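Local coordinates for gluconate kinase (Lactobacillus acidophilus, PDB 3LL3), which binds ATP and D-xylulose and probably transfers phosphate from ATP to a sugar or sugar acid such as gluconate, at residues I265-Q271 / T288-G294; T173-A177 / Y283-K287; D349-R353 / Y489-S493. All coordinates share one frame; numbering follows the deposited sequence.

Contact 1: residues I265-Q271 / T288-G294; sequences IRTIVDQ and THYLLGG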
ATOM      1  N   ILE A 265     -10.330  21.520  -6.920  1.00 22.00           N
ATOM      2  CA  ILE A 265     -11.451  21.459  -7.858  1.00 21.91           C
ATOM      3  C   ILE A 265     -12.553  22.437  -7.418  1.00 24.66           C
ATOM      4  O   ILE A 265     -12.951  22.446  -6.248  1.00 22.95           O
ATOM      5  CB  ILE A 265     -12.003  20.008  -8.015  1.00 23.29           C
ATOM      6  CG1 ILE A 265     -13.094  19.962  -9.097  1.00 22.56           C
ATOM      7  CG2 ILE A 265     -12.500  19.446  -6.700  1.00 22.74           C
ATOM      8  CD1 ILE A 265     -12.521  20.050 -10.543  1.00 21.71           C
ATOM      9  N   ARG A 266     -13.034  23.269  -8.341  1.00 23.50           N
ATOM     10  CA  ARG A 266     -14.017  24.297  -8.009  1.00 21.61           C
ATOM     11  C   ARG A 266     -15.032  24.547  -9.115  1.00 23.61           C
ATOM     12  O   ARG A 266     -14.768  24.317 -10.302  1.00 21.19           O
ATOM     13  CB  ARG A 266     -13.330  25.625  -7.772  1.00 22.37           C
ATOM     14  CG  ARG A 266     -12.234  25.607  -6.767  1.00 22.99           C
ATOM     15  CD  ARG A 266     -11.570  26.954  -6.762  1.00 23.71           C
ATOM     16  NE  ARG A 266     -10.426  27.007  -5.865  1.00 29.72           N
ATOM     17  CZ  ARG A 266      -9.158  27.075  -6.266  1.00 31.19           C
ATOM     18  NH1 ARG A 266      -8.857  27.098  -7.570  1.00 23.71           N
ATOM     19  NH2 ARG A 266      -8.189  27.133  -5.348  1.00 35.65           N
ATOM     20  N   THR A 267     -16.171  25.087  -8.711  1.00 21.91           N
ATOM     21  CA  THR A 267     -17.219  25.449  -9.643  1.00 24.16           C
ATOM     22  C   THR A 267     -18.086  26.535  -9.017  1.00 23.06           C
ATOM     23  O   THR A 267     -18.123  26.669  -7.801  1.00 25.22           O
ATOM     24  CB  THR A 267     -18.067  24.213 -10.032  1.00 26.99           C
ATOM     25  OG1 THR A 267     -18.880  24.530 -11.168  1.00 27.29           O
ATOM     26  CG2 THR A 267     -18.954  23.762  -8.854  1.00 25.42           C
ATOM     27  N   ILE A 268     -18.778  27.309  -9.844  1.00 24.07           N
ATOM     28  CA  ILE A 268     -19.587  28.417  -9.359  1.00 24.76           C
ATOM     29  C   ILE A 268     -21.051  28.132  -9.654  1.00 26.33           C
ATOM     30  O   ILE A 268     -21.404  27.807 -10.796  1.00 24.20           O
ATOM     31  CB  ILE A 268     -19.138  29.728 -10.021  1.00 22.87           C
ATOM     32  CG1 ILE A 268     -17.738  30.100  -9.516  1.00 23.10           C
ATOM     33  CG2 ILE A 268     -20.151  30.849  -9.767  1.00 27.08           C
ATOM     34  CD1 ILE A 268     -17.081  31.227 -10.257  1.00 23.57           C
ATOM     35  N   VAL A 269     -21.889  28.228  -8.621  1.00 24.23           N
ATOM     36  CA  VAL A 269     -23.312  27.904  -8.739  1.00 26.80           C
ATOM     37  C   VAL A 269     -24.152  29.120  -8.362  1.00 31.00           C
ATOM     38  O   VAL A 269     -23.624  30.084  -7.788  1.00 27.51           O
ATOM     39  CB  VAL A 269     -23.697  26.682  -7.865  1.00 26.65           C
ATOM     40  CG1 VAL A 269     -22.990  25.447  -8.365  1.00 27.94           C
ATOM     41  CG2 VAL A 269     -23.321  26.931  -6.399  1.00 26.63           C
ATOM     42  N   ASP A 270     -25.447  29.101  -8.680  1.00 32.08           N
ATOM     43  CA  ASP A 270     -26.257  30.320  -8.494  1.00 33.40           C
ATOM     44  C   ASP A 270     -26.946  30.446  -7.137  1.00 34.81           C
ATOM     45  O   ASP A 270     -27.653  31.421  -6.884  1.00 37.89           O
ATOM     46  CB  ASP A 270     -27.274  30.521  -9.620  1.00 37.10           C
ATOM     47  CG  ASP A 270     -28.211  29.343  -9.790  1.00 40.56           C
ATOM     48  OD1 ASP A 270     -28.285  28.471  -8.899  1.00 41.53           O
ATOM     49  OD2 ASP A 270     -28.882  29.285 -10.839  1.00 51.49           O
ATOM     50  N   GLN A 271     -26.745  29.471  -6.265  1.00 33.08           N
ATOM     51  CA  GLN A 271     -27.303  29.561  -4.926  1.00 35.12           C
ATOM     52  C   GLN A 271     -26.425  28.846  -3.902  1.00 33.46           C
ATOM     53  O   GLN A 271     -25.582  28.020  -4.272  1.00 31.90           O
ATOM     54  CB  GLN A 271     -28.751  29.041  -4.912  1.00 38.59           C
ATOM     55  CG  GLN A 271     -28.936  27.601  -5.350  1.00 43.34           C
ATOM     56  CD  GLN A 271     -30.397  27.261  -5.639  1.00 52.82           C
ATOM     57  OE1 GLN A 271     -31.245  28.156  -5.730  1.00 54.85           O
ATOM     58  NE2 GLN A 271     -30.696  25.968  -5.792  1.00 49.00           N
ATOM     59  N   THR A 288     -25.773  35.909  -6.216  1.00 31.85           N
ATOM     60  CA  THR A 288     -26.135  34.910  -7.217  1.00 33.36           C
ATOM     61  C   THR A 288     -24.949  34.091  -7.738  1.00 32.71           C
ATOM     62  O   THR A 288     -25.050  33.462  -8.788  1.00 31.38           O
ATOM     63  CB  THR A 288     -26.855  35.571  -8.414  1.00 35.24           C
ATOM     64  OG1 THR A 288     -25.945  36.447  -9.095  1.00 34.26           O
ATOM     65  CG2 THR A 288     -28.074  36.373  -7.924  1.00 34.99           C
ATOM     66  N   HIS A 289     -23.832  34.116  -7.011  1.00 32.03           N
ATOM     67  CA  HIS A 289     -22.649  33.335  -7.369  1.00 27.49           C
ATOM     68  C   HIS A 289     -21.986  32.794  -6.096  1.00 26.90           C
ATOM     69  O   HIS A 289     -21.601  33.568  -5.217  1.00 25.51           O
ATOM     70  CB  HIS A 289     -21.639  34.170  -8.180  1.00 28.74           C
ATOM     71  CG  HIS A 289     -22.180  34.689  -9.476  1.00 29.52           C
ATOM     72  ND1 HIS A 289     -22.978  35.811  -9.552  1.00 32.21           N
ATOM     73  CD2 HIS A 289     -22.038  34.242 -10.747  1.00 30.69           C
ATOM     74  CE1 HIS A 289     -23.306  36.032 -10.815  1.00 35.19           C
ATOM     75  NE2 HIS A 289     -22.752  35.090 -11.560  1.00 33.80           N
ATOM     76  N   TYR A 290     -21.859  31.469  -6.023  1.00 24.46           N
ATOM     77  CA  TYR A 290     -21.290  30.771  -4.877  1.00 26.28           C
ATOM     78  C   TYR A 290     -20.197  29.811  -5.340  1.00 25.42           C
ATOM     79  O   TYR A 290     -20.414  28.996  -6.229  1.00 26.14           O
ATOM     80  CB  TYR A 290     -22.402  30.031  -4.098  1.00 24.03           C
ATOM     81  CG  TYR A 290     -23.440  31.019  -3.626  1.00 27.84           C
ATOM     82  CD1 TYR A 290     -24.400  31.515  -4.502  1.00 29.03           C
ATOM     83  CD2 TYR A 290     -23.408  31.527  -2.332  1.00 26.64           C
ATOM     84  CE1 TYR A 290     -25.334  32.454  -4.089  1.00 29.43           C
ATOM     85  CE2 TYR A 290     -24.336  32.480  -1.914  1.00 27.84           C
ATOM     86  CZ  TYR A 290     -25.295  32.936  -2.797  1.00 28.73           C
ATOM     87  OH  TYR A 290     -26.216  33.881  -2.389  1.00 32.57           O
ATOM     88  N   LEU A 291     -19.022  29.922  -4.729  1.00 24.47           N
ATOM     89  CA  LEU A 291     -17.885  29.105  -5.112  1.00 22.85           C
ATOM     90  C   LEU A 291     -17.870  27.817  -4.309  1.00 24.03           C
ATOM     91  O   LEU A 291     -17.714  27.834  -3.076  1.00 23.40           O
ATOM     92  CB  LEU A 291     -16.573  29.878  -4.932  1.00 23.49           C
ATOM     93  CG  LEU A 291     -15.298  29.150  -5.390  1.00 22.12           C
ATOM     94  CD1 LEU A 291     -15.174  29.177  -6.914  1.00 21.90           C
ATOM     95  CD2 LEU A 291     -14.081  29.827  -4.750  1.00 22.52           C
ATOM     96  N   LEU A 292     -18.081  26.701  -5.001  1.00 22.99           N
ATOM     97  CA  LEU A 292     -17.983  25.394  -4.381  1.00 23.43           C
ATOM     98  C   LEU A 292     -16.635  24.798  -4.701  1.00 23.03           C
ATOM     99  O   LEU A 292     -16.140  24.928  -5.817  1.00 23.73           O
ATOM    100  CB  LEU A 292     -19.081  24.458  -4.885  1.00 22.95           C
ATOM    101  CG  LEU A 292     -20.516  24.995  -4.897  1.00 25.19           C
ATOM    102  CD1 LEU A 292     -21.467  23.902  -5.410  1.00 27.20           C
ATOM    103  CD2 LEU A 292     -20.938  25.481  -3.515  1.00 23.01           C
ATOM    104  N   GLY A 293     -16.024  24.119  -3.743  1.00 23.82           N
ATOM    105  CA  GLY A 293     -14.800  23.434  -4.099  1.00 22.78           C
ATOM    106  C   GLY A 293     -14.183  22.563  -3.039  1.00 25.62           C
ATOM    107  O   GLY A 293     -14.643  22.517  -1.880  1.00 21.56           O
ATOM    108  N   GLY A 294     -13.133  21.866  -3.465  1.00 25.18           N
ATOM    109  CA  GLY A 294     -12.321  21.038  -2.599  1.00 25.48           C
ATOM    110  C   GLY A 294     -10.850  21.387  -2.778  1.00 23.51           C
ATOM    111  O   GLY A 294     -10.297  21.237  -3.873  1.00 25.37           O
TER
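V269 and L292 meet with their side chains at about a right angle. L292 CD1 sits over the fork of the valine, 3.7 Å from V269 CG1 and equally near V269 CG2. T267 lies alongside L292 and points the same way; its CG2 is 4.0 Å from L292 CB. Its OG1 is used elsewhere, in a hydrogen bond with H254 O. Y290 shares this face. The backbone beyond V269 bends over its ring, and Q271 C comes 3.4 Å from Y290 CD1 on one ring face. V269 O stands at the ring edge, in the ring plane. Y290 OH is fixed by a hydrogen bond with K287 O.

The two strands run antiparallel as neighbours in the mixed sheet of the C-terminal half of this FGGY kinase, whose fold is that of the actin-like ATPases. They do not form a simple hairpin, because strand 281-284 comes between them in sequence. I265 with G294, T267 with L292 and V269 with Y290 are the hydrogen-bonded pairs, with two backbone bonds each.

R266, I268 and L291 occupy the other face. L291 has CG anti to its backbone N (chi1 -176°), and its CD1 reaches I268 CG1 at 3.8 Å. I268 CG2 turns to the edge of the H289 ring, 4.0 Å from H289 CD2. R266 pairs with G293, their CA atoms 4.1 Å apart. Its extended chain runs past S243 and T244 of helix 239-245, and the residue touches the bound D-xylulose.

Contact 2: residues T173-A177 / Y283-K287; sequences TTMAA and YPADK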
ATOM      1  N   THR A 173     -16.628  40.278  -0.357  1.00 21.99           N
ATOM      2  CA  THR A 173     -17.459  39.128  -0.059  1.00 23.24           C
ATOM      3  C   THR A 173     -16.693  37.788  -0.148  1.00 23.96           C
ATOM      4  O   THR A 173     -16.868  36.942   0.703  1.00 21.10           O
ATOM      5  CB  THR A 173     -18.656  39.068  -1.017  1.00 24.88           C
ATOM      6  OG1 THR A 173     -19.378  40.310  -0.973  1.00 26.22           O
ATOM      7  CG2 THR A 173     -19.568  37.930  -0.650  1.00 24.40           C
ATOM      8  N   THR A 174     -15.865  37.588  -1.181  1.00 23.45           N
ATOM      9  CA  THR A 174     -15.225  36.269  -1.366  1.00 22.92           C
ATOM     10  C   THR A 174     -14.197  36.010  -0.273  1.00 23.49           C
ATOM     11  O   THR A 174     -13.902  34.862   0.066  1.00 23.71           O
ATOM     12  CB  THR A 174     -14.510  36.118  -2.745  1.00 23.02           C
ATOM     13  OG1 THR A 174     -13.255  36.802  -2.702  1.00 23.21           O
ATOM     14  CG2 THR A 174     -15.354  36.670  -3.875  1.00 20.92           C
HETATM   15  N   MSE A 175     -13.646  37.083   0.281  1.00 22.96           N
HETATM   16  CA  MSE A 175     -12.658  36.945   1.344  1.00 23.24           C
HETATM   17  C   MSE A 175     -13.353  36.753   2.707  1.00 22.64           C
HETATM   18  O   MSE A 175     -12.882  35.994   3.544  1.00 23.68           O
HETATM   19  CB  MSE A 175     -11.717  38.150   1.364  1.00 23.43           C
HETATM   20  CG  MSE A 175     -10.536  37.979   2.284  1.00 25.73           C
HETATM   21 SE   MSE A 175      -9.296  36.547   1.788  1.00 46.13          SE
HETATM   22  CE  MSE A 175      -8.718  37.250   0.042  1.00 23.42           C
ATOM     23  N   ALA A 176     -14.470  37.441   2.913  1.00 23.33           N
ATOM     24  CA  ALA A 176     -15.292  37.226   4.100  1.00 24.87           C
ATOM     25  C   ALA A 176     -15.772  35.765   4.092  1.00 25.85           C
ATOM     26  O   ALA A 176     -15.928  35.139   5.147  1.00 24.17           O
ATOM     27  CB  ALA A 176     -16.473  38.185   4.104  1.00 23.73           C
ATOM     28  N   ALA A 177     -15.966  35.228   2.880  1.00 24.07           N
ATOM     29  CA  ALA A 177     -16.400  33.853   2.701  1.00 23.72           C
ATOM     30  C   ALA A 177     -15.389  32.840   3.243  1.00 24.80           C
ATOM     31  O   ALA A 177     -15.766  31.716   3.554  1.00 24.11           O
ATOM     32  CB  ALA A 177     -16.741  33.564   1.216  1.00 21.97           C
ATOM     33  N   TYR A 283     -18.305  29.103  -0.679  1.00 21.66           N
ATOM     34  CA  TYR A 283     -17.856  30.472  -0.397  1.00 23.32           C
ATOM     35  C   TYR A 283     -18.583  31.441  -1.327  1.00 23.86           C
ATOM     36  O   TYR A 283     -18.306  31.475  -2.543  1.00 22.40           O
ATOM     37  CB  TYR A 283     -16.344  30.654  -0.634  1.00 22.31           C
ATOM     38  CG  TYR A 283     -15.423  29.764   0.186  1.00 24.92           C
ATOM     39  CD1 TYR A 283     -15.812  29.273   1.432  1.00 23.99           C
ATOM     40  CD2 TYR A 283     -14.142  29.451  -0.272  1.00 24.67           C
ATOM     41  CE1 TYR A 283     -14.961  28.481   2.187  1.00 25.11           C
ATOM     42  CE2 TYR A 283     -13.288  28.644   0.470  1.00 26.37           C
ATOM     43  CZ  TYR A 283     -13.707  28.166   1.702  1.00 26.86           C
ATOM     44  OH  TYR A 283     -12.873  27.379   2.461  1.00 27.86           O
ATOM     45  N   PRO A 284     -19.509  32.235  -0.769  1.00 21.25           N
ATOM     46  CA  PRO A 284     -20.236  33.222  -1.586  1.00 23.76           C
ATOM     47  C   PRO A 284     -19.305  34.203  -2.311  1.00 24.37           C
ATOM     48  O   PRO A 284     -18.243  34.551  -1.779  1.00 23.39           O
ATOM     49  CB  PRO A 284     -21.087  33.984  -0.553  1.00 24.02           C
ATOM     50  CG  PRO A 284     -21.251  33.047   0.591  1.00 22.85           C
ATOM     51  CD  PRO A 284     -19.999  32.179   0.622  1.00 22.77           C
ATOM     52  N   ALA A 285     -19.708  34.646  -3.499  1.00 24.45           N
ATOM     53  CA  ALA A 285     -19.016  35.718  -4.213  1.00 25.23           C
ATOM     54  C   ALA A 285     -19.937  36.952  -4.283  1.00 25.08           C
ATOM     55  O   ALA A 285     -19.491  38.103  -4.230  1.00 24.31           O
ATOM     56  CB  ALA A 285     -18.617  35.244  -5.626  1.00 24.82           C
ATOM     57  N   ASP A 286     -21.231  36.685  -4.409  1.00 24.78           N
ATOM     58  CA  ASP A 286     -22.266  37.710  -4.305  1.00 27.43           C
ATOM     59  C   ASP A 286     -23.580  36.964  -4.224  1.00 31.08           C
ATOM     60  O   ASP A 286     -23.593  35.737  -4.025  1.00 27.33           O
ATOM     61  CB  ASP A 286     -22.245  38.666  -5.493  1.00 26.86           C
ATOM     62  CG  ASP A 286     -22.330  37.940  -6.822  1.00 31.41           C
ATOM     63  OD1 ASP A 286     -23.357  37.273  -7.094  1.00 31.08           O
ATOM     64  OD2 ASP A 286     -21.361  38.034  -7.598  1.00 34.44           O
ATOM     65  N   LYS A 287     -24.688  37.675  -4.359  1.00 30.69           N
ATOM     66  CA  LYS A 287     -25.977  37.044  -4.070  1.00 33.64           C
ATOM     67  C   LYS A 287     -26.334  35.899  -5.014  1.00 32.23           C
ATOM     68  O   LYS A 287     -27.105  35.017  -4.653  1.00 32.41           O
ATOM     69  CB  LYS A 287     -27.109  38.078  -4.043  1.00 37.18           C
ATOM     70  CG  LYS A 287     -27.271  38.759  -2.695  1.00 42.02           C
ATOM     71  CD  LYS A 287     -27.556  37.739  -1.588  1.00 40.51           C
ATOM     72  CE  LYS A 287     -28.905  37.069  -1.763  1.00 39.36           C
ATOM     73  NZ  LYS A 287     -29.346  36.466  -0.473  1.00 36.43           N
TER
HETATM   74  O   HOH W   1     -19.870  40.683  -3.657  1.00 30.68           O
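A177 packs its methyl group into the angle between Y283 and P284. This joins the short helix 173-176, in the N-terminal FGGY family region, to strand 281-284, an edge strand, within this chain, of the mixed sheet in the C-terminal region. FGGY kinases are built from two actin-like domains, and this contact probably joins them beside the sugar pocket.

The A177 end is the tight one. A177 CB is 3.5 Å from Y283 CB and 3.6 Å from P284 CD. The carbonyl oxygen of A177 approaches the Y283 ring obliquely, 3.2 Å from Y283 CD1. The ring leads on from there to stack with F281 and to touch M80 and the bound D-xylulose.

Packing continues at T174. Its OG1 sits between the backbone N and the carbonyl carbon (chi1 78°), where it bonds D172 OD1 and S238 N. This leaves the methyl beside the backbone N, and T174 CG2 rests 3.8 Å from A285 CA. T174 CA also gives a CA-H...O contact to P284 O, with an angle of 154° at the hydrogen. Y241 of helix 239-245 touches both T174 and A285 and backs this part.

The other end is looser. The chain turns a corner at A285, and D286 and K287 lead off toward solvent. D286 barely meets the helix; its OD1 instead bonds H289 ND1 and T288 N. No direct hydrogen bond links the two segments. T173 lays its CB against the carbonyl of A285, at 3.5 Å from A285 O. A water joins the polar atoms there. It lies 2.8 Å from T173 OG1 and donates a hydrogen bond to A285 O at 2.7 Å.

Contact 3: residues D349-R353 / Y489-S493; sequences DANAR and YGKFS. With DXP (1-deoxy-D-xylulose-5-phosphate), chain D.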
ATOM      1  N   ASP A 349      -9.316  14.285   6.583  1.00 28.00           N
ATOM      2  CA  ASP A 349      -8.703  13.540   7.684  1.00 27.44           C
ATOM      3  C   ASP A 349      -7.238  13.930   7.749  1.00 25.51           C
ATOM      4  O   ASP A 349      -6.440  13.524   6.912  1.00 26.34           O
ATOM      5  CB  ASP A 349      -8.845  12.035   7.440  1.00 26.34           C
ATOM      6  CG  ASP A 349      -8.203  11.202   8.537  1.00 26.39           C
ATOM      7  OD1 ASP A 349      -7.492  11.782   9.384  1.00 25.61           O
ATOM      8  OD2 ASP A 349      -8.414   9.972   8.547  1.00 26.34           O
ATOM      9  N   ALA A 350      -6.878  14.747   8.721  1.00 26.44           N
ATOM     10  CA  ALA A 350      -5.513  15.236   8.814  1.00 27.97           C
ATOM     11  C   ALA A 350      -4.522  14.129   9.153  1.00 26.53           C
ATOM     12  O   ALA A 350      -3.329  14.315   9.016  1.00 30.40           O
ATOM     13  CB  ALA A 350      -5.420  16.345   9.847  1.00 34.16           C
ATOM     14  N   ASN A 351      -5.012  12.986   9.606  1.00 27.07           N
ATOM     15  CA  ASN A 351      -4.118  11.897   9.997  1.00 28.42           C
ATOM     16  C   ASN A 351      -3.911  10.862   8.908  1.00 27.56           C
ATOM     17  O   ASN A 351      -3.121   9.938   9.071  1.00 28.71           O
ATOM     18  CB  ASN A 351      -4.613  11.218  11.276  1.00 30.43           C
ATOM     19  CG  ASN A 351      -4.785  12.195  12.397  1.00 35.75           C
ATOM     20  OD1 ASN A 351      -3.916  13.035  12.635  1.00 37.02           O
ATOM     21  ND2 ASN A 351      -5.923  12.123  13.075  1.00 39.45           N
ATOM     22  N   ALA A 352      -4.617  11.019   7.794  1.00 27.46           N
ATOM     23  CA  ALA A 352      -4.522  10.042   6.705  1.00 22.81           C
ATOM     24  C   ALA A 352      -3.092   9.868   6.235  1.00 23.54           C
ATOM     25  O   ALA A 352      -2.262  10.765   6.372  1.00 25.12           O
ATOM     26  CB  ALA A 352      -5.416  10.442   5.538  1.00 25.54           C
ATOM     27  N   ARG A 353      -2.802   8.695   5.686  1.00 25.31           N
ATOM     28  CA  ARG A 353      -1.499   8.429   5.105  1.00 25.61           C
ATOM     29  C   ARG A 353      -1.696   7.711   3.766  1.00 22.16           C
ATOM     30  O   ARG A 353      -2.796   7.289   3.455  1.00 24.77           O
ATOM     31  CB  ARG A 353      -0.649   7.609   6.075  1.00 25.49           C
ATOM     32  CG  ARG A 353      -0.170   8.425   7.278  1.00 30.20           C
ATOM     33  CD  ARG A 353       0.365   7.509   8.348  1.00 37.36           C
ATOM     34  NE  ARG A 353       1.618   8.003   8.905  1.00 41.05           N
ATOM     35  CZ  ARG A 353       1.719   8.635  10.066  1.00 42.11           C
ATOM     36  NH1 ARG A 353       0.635   8.848  10.797  1.00 47.86           N
ATOM     37  NH2 ARG A 353       2.901   9.052  10.496  1.00 42.37           N
ATOM     38  N   TYR A 489      -6.234   5.114  10.208  1.00 29.22           N
ATOM     39  CA  TYR A 489      -5.092   6.027  10.186  1.00 30.91           C
ATOM     40  C   TYR A 489      -4.645   6.521  11.572  1.00 36.33           C
ATOM     41  O   TYR A 489      -3.467   6.831  11.776  1.00 36.02           O
ATOM     42  CB  TYR A 489      -5.347   7.196   9.227  1.00 28.02           C
ATOM     43  CG  TYR A 489      -5.607   6.755   7.802  1.00 28.00           C
ATOM     44  CD1 TYR A 489      -6.738   7.183   7.118  1.00 25.22           C
ATOM     45  CD2 TYR A 489      -4.735   5.870   7.155  1.00 26.42           C
ATOM     46  CE1 TYR A 489      -6.986   6.778   5.818  1.00 25.49           C
ATOM     47  CE2 TYR A 489      -4.974   5.454   5.839  1.00 27.51           C
ATOM     48  CZ  TYR A 489      -6.102   5.915   5.181  1.00 26.57           C
ATOM     49  OH  TYR A 489      -6.359   5.504   3.902  1.00 25.55           O
ATOM     50  N   GLY A 490      -5.574   6.568  12.525  1.00 38.81           N
ATOM     51  CA  GLY A 490      -5.277   7.111  13.843  1.00 40.57           C
ATOM     52  C   GLY A 490      -4.232   6.256  14.524  1.00 41.66           C
ATOM     53  O   GLY A 490      -3.425   6.719  15.326  1.00 43.06           O
ATOM     54  N   LYS A 491      -4.254   4.986  14.155  1.00 42.33           N
ATOM     55  CA  LYS A 491      -3.347   3.974  14.661  1.00 42.57           C
ATOM     56  C   LYS A 491      -1.869   4.344  14.443  1.00 42.30           C
ATOM     57  O   LYS A 491      -1.034   4.096  15.309  1.00 44.31           O
ATOM     58  CB  LYS A 491      -3.688   2.652  13.960  1.00 44.25           C
ATOM     59  CG  LYS A 491      -3.803   1.433  14.867  1.00 50.44           C
ATOM     60  CD  LYS A 491      -4.662   1.712  16.100  1.00 54.29           C
ATOM     61  CE  LYS A 491      -4.941   0.422  16.874  1.00 54.86           C
ATOM     62  NZ  LYS A 491      -3.739  -0.472  16.927  1.00 53.43           N
ATOM     63  N   PHE A 492      -1.551   4.948  13.296  1.00 38.28           N
ATOM     64  CA  PHE A 492      -0.162   5.253  12.928  1.00 35.85           C
ATOM     65  C   PHE A 492       0.521   6.286  13.819  1.00 46.10           C
ATOM     66  O   PHE A 492       1.679   6.652  13.584  1.00 47.24           O
ATOM     67  CB  PHE A 492      -0.072   5.690  11.454  1.00 37.39           C
ATOM     68  CG  PHE A 492      -0.305   4.566  10.493  1.00 34.02           C
ATOM     69  CD1 PHE A 492      -1.593   4.207  10.131  1.00 32.76           C
ATOM     70  CD2 PHE A 492       0.764   3.819  10.001  1.00 32.52           C
ATOM     71  CE1 PHE A 492      -1.812   3.132   9.258  1.00 31.46           C
ATOM     72  CE2 PHE A 492       0.551   2.746   9.136  1.00 31.60           C
ATOM     73  CZ  PHE A 492      -0.736   2.400   8.770  1.00 28.58           C
ATOM     74  N   SER A 493      -0.181   6.748  14.847  1.00 47.64           N
ATOM     75  CA  SER A 493       0.343   7.833  15.666  1.00 53.27           C
ATOM     76  C   SER A 493      -0.514   8.094  16.907  1.00 51.90           C
ATOM     77  O   SER A 493      -1.049   7.164  17.518  1.00 52.90           O
ATOM     78  CB  SER A 493       0.457   9.098  14.810  1.00 50.75           C
ATOM     79  OG  SER A 493       1.092  10.141  15.522  1.00 61.94           O
TER
HETATM   80  C1  DXP D3264      -0.084  16.735  11.351  1.00 59.86           C
HETATM   81  C2  DXP D3264       0.619  16.727   9.961  1.00 59.91           C
HETATM   82  C3  DXP D3264       0.343  17.940   9.037  1.00 57.87           C
HETATM   83  C4  DXP D3264      -1.185  18.057   8.861  1.00 53.51           C
HETATM   84  C5  DXP D3264      -1.883  18.838   7.721  1.00 50.11           C
HETATM   85  O2  DXP D3264       1.013  15.704   9.510  1.00 60.88           O
HETATM   86  O3  DXP D3264       1.146  17.917   7.923  1.00 58.94           O
HETATM   87  O4  DXP D3264      -1.732  16.794   9.070  1.00 55.17           O
HETATM   88  O5  DXP D3264      -2.931  18.197   7.042  1.00 50.30           O
HETATM   89  P   DXP D3264      -4.404  18.836   6.617  1.00 42.23           P
HETATM   90  O2P DXP D3264      -5.387  18.785   7.870  1.00 38.55           O
HETATM   91  O1P DXP D3264      -4.191  20.246   5.885  1.00 36.74           O
HETATM   92  O3P DXP D3264      -5.081  17.963   5.736  1.00 38.57           O
HETATM   93  O   HOH W   2      -1.950   9.275  11.350  1.00 41.23           O
HETATM   94  O   HOH W   3      -4.059   4.976   2.526  1.00 26.19           O
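Y489 holds CG anti to its carbonyl carbon (chi1 -59°), which lays the ring against the backbone of A352. R353 bends at chi3 (136°), and this brings its guanidinium back toward F492. A352 CA makes a CH-pi contact over the Y489 face, 4.0 Å from the ring centroid and 27° off the normal. R353 N lies over the same face. D349 OD2 comes to the ring edge, 3.6 Å from Y489 CD1. The other oxygen, D349 OD1, accepts from N351 N at 2.8 Å in an Asx turn, within a type I turn from D349 to A352. F492 CB sits over one guanidinium face, 3.3 Å from R353 NH1.

Water carries the polar links. One molecule donates to N351 O and Y489 O and meets R353 NH1 weakly in the guanidinium plane. Another joins R353 O to Y489 OH. A350 belongs to the pocket of the bound 1-deoxy-D-xylulose-5-phosphate, its O 2.9 Å from the ligand's O4; N297 and H129 hydrogen-bond this sugar phosphate.

The turn comes just before strand 354-359, and the C-terminal tail follows helix 465-485. G358 and L359 of the second subunit pack on F492 and R353.

Contacts 1 and 2 are neighbours, with centres about 10 Å apart. They share one sheet: strand 281-284 of contact 2 lies next to strand 289-296 of contact 1, and L291 N probably bonds Y283 O. Their segments alternate along the chain. Together they place R266 and Y283 by the D-xylulose, with contact 2 tying this sheet to the N-terminal region. Contact 3 comes later in sequence and lies apart, its centre about 30 Å from that of contact 1 and about 33 Å from that of contact 2. It ties the C-terminal tail to a turn beside the sugar phosphate, at the subunit interface. The set thus runs from the sugar pocket to the edge of the subunit.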